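Local coordinates for putative cell wall hydrolase phosphatase-associated protein (PDB 7CFL) that probably acts as a cysteine peptidase that cleaves peptide bonds in the bacterial cell wall, this chain being the catalytic domain of an autolysin, at residues A[82-87]-A[104-109]. Residues are numbered along the deposited sequence; the frame is centred on the assembly and turned at random.
Sequences VFFDTQ and GDMIHA
A chi1 of 57° tucks CG of M106 between its own N and C, and the rest of the side chain runs straight, sending SD across to V82 and F84 and the methyl on to the F84 ring, which a chi1 of -50° swings to the meeting point. The result is a Met-aromatic contact on one side of the antiparallel sheet of this NlpC/P60 domain. Strands 81-84 and 105-110 are not neighbours there: strand 96-102 runs between them, bonded through its backbone to V82 and F84, and no hydrogen bond links 82-87 directly to 104-109. Side chains alone therefore bridge the intervening strand, and the CA atoms of V82 and M106 remain 8.0 Å apart.

M106 and F84 reach toward each other from the strands that flank 96-102. SD of M106 lies 3.6 Å from CE2 of F84. Its placement is oblique, toward the CE2-CZ side of the ring, 4.7 Å from the centroid and 63° off the normal. V82 offers CG2 to the same sulfur at 3.7 Å. All three residues are buried, and the loop residues L76 and I122 extend the apolar surroundings by packing on V82 and F84 respectively.

The methionine also reaches along its own strand to H108, whose ND1 and NE2 are hydrogen-bonded to H96 and S120; these two bonds should restrict rotation of the imidazole. The H96-H108 pair is consistent with the Cys-His-His arrangement of NlpC/P60 peptidases, in which M106 would pack against the probable partner of H96. The methyl CE of M106 sits over the centre of one face of the H108 imidazole, 3.9 Å above its plane, while touching CE2 of F84 at 3.7 Å.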
# COMPACT_ATOMS: atom_id res chain seq x y z
N VAL A 82 0.17 4.51 -1.97
CA VAL A 82 -0.66 5.54 -1.30
C VAL A 82 -0.46 5.38 0.20
O VAL A 82 -0.41 4.22 0.66
CB VAL A 82 -2.14 5.45 -1.72
CG1 VAL A 82 -2.34 6.04 -3.12
CG2 VAL A 82 -2.70 4.04 -1.57
N PHE A 83 -0.27 6.47 0.93
CA PHE A 83 0.14 6.48 2.36
C PHE A 83 -0.94 7.16 3.23
O PHE A 83 -1.58 8.16 2.88
CB PHE A 83 1.50 7.16 2.52
CG PHE A 83 2.58 6.49 1.72
CD1 PHE A 83 3.14 5.31 2.22
CD2 PHE A 83 2.91 6.86 0.42
CE1 PHE A 83 4.09 4.61 1.49
CE2 PHE A 83 3.87 6.16 -0.30
CZ PHE A 83 4.43 5.01 0.22
N PHE A 84 -1.12 6.66 4.44
CA PHE A 84 -2.13 7.13 5.42
C PHE A 84 -1.53 7.24 6.81
O PHE A 84 -0.54 6.54 7.12
CB PHE A 84 -3.34 6.20 5.44
CG PHE A 84 -3.89 5.92 4.07
CD1 PHE A 84 -4.94 6.66 3.55
CD2 PHE A 84 -3.28 4.97 3.26
CE1 PHE A 84 -5.43 6.38 2.29
CE2 PHE A 84 -3.76 4.71 2.00
CZ PHE A 84 -4.82 5.43 1.50
N ASP A 85 -2.12 8.09 7.63
CA ASP A 85 -1.78 8.22 9.07
C ASP A 85 -2.80 7.44 9.92
O ASP A 85 -3.68 6.77 9.35
CB ASP A 85 -1.61 9.70 9.45
CG ASP A 85 -2.84 10.57 9.28
OD1 ASP A 85 -2.66 11.79 9.11
OD2 ASP A 85 -3.95 10.02 9.32
N THR A 86 -2.67 7.52 11.25
CA THR A 86 -3.56 6.86 12.26
C THR A 86 -4.58 7.91 12.75
O THR A 86 -4.25 9.12 12.71
CB THR A 86 -2.70 6.16 13.33
OG1 THR A 86 -2.21 4.98 12.70
CG2 THR A 86 -3.42 5.79 14.61
N GLN A 87 -5.76 7.46 13.17
CA GLN A 87 -7.01 8.27 13.29
C GLN A 87 -6.83 9.45 14.26
O GLN A 87 -6.95 10.60 13.79
CB GLN A 87 -8.24 7.44 13.70
CG GLN A 87 -7.98 6.36 14.76
CD GLN A 87 -7.92 4.96 14.20
OE1 GLN A 87 -8.40 4.01 14.81
NE2 GLN A 87 -7.32 4.81 13.02
N GLY A 104 -10.22 4.71 -7.27
CA GLY A 104 -10.08 4.91 -5.81
C GLY A 104 -9.63 3.66 -5.06
O GLY A 104 -9.29 3.81 -3.89
N ASP A 105 -9.63 2.51 -5.72
CA ASP A 105 -9.35 1.20 -5.07
C ASP A 105 -7.84 1.08 -4.80
O ASP A 105 -7.03 1.48 -5.65
CB ASP A 105 -9.87 0.05 -5.94
CG ASP A 105 -11.36 -0.19 -5.82
OD1 ASP A 105 -11.97 0.28 -4.84
OD2 ASP A 105 -11.91 -0.83 -6.71
N MET A 106 -7.47 0.53 -3.64
CA MET A 106 -6.09 0.08 -3.41
C MET A 106 -6.13 -1.36 -2.89
O MET A 106 -7.13 -1.74 -2.24
CB MET A 106 -5.36 0.93 -2.37
CG MET A 106 -6.06 0.99 -1.01
SD MET A 106 -5.09 1.89 0.18
CE MET A 106 -6.16 1.89 1.60
N ILE A 107 -5.08 -2.08 -3.19
CA ILE A 107 -4.86 -3.40 -2.54
C ILE A 107 -3.87 -3.20 -1.38
O ILE A 107 -2.87 -2.51 -1.56
CB ILE A 107 -4.44 -4.47 -3.54
CG1 ILE A 107 -4.36 -5.88 -2.89
CG2 ILE A 107 -3.12 -4.12 -4.20
CD1 ILE A 107 -4.43 -6.98 -3.91
N HIS A 108 -4.09 -3.89 -0.25
CA HIS A 108 -3.25 -3.66 0.95
C HIS A 108 -3.43 -4.81 1.92
O HIS A 108 -4.44 -5.52 1.85
CB HIS A 108 -3.53 -2.31 1.63
CG HIS A 108 -4.92 -2.11 2.12
ND1 HIS A 108 -5.20 -1.53 3.35
CD2 HIS A 108 -6.11 -2.47 1.60
CE1 HIS A 108 -6.50 -1.49 3.52
NE2 HIS A 108 -7.08 -2.06 2.47
N ALA A 109 -2.52 -4.86 2.87
CA ALA A 109 -2.60 -5.83 3.98
C ALA A 109 -3.30 -5.07 5.13
O ALA A 109 -2.64 -4.25 5.80
CB ALA A 109 -1.22 -6.22 4.31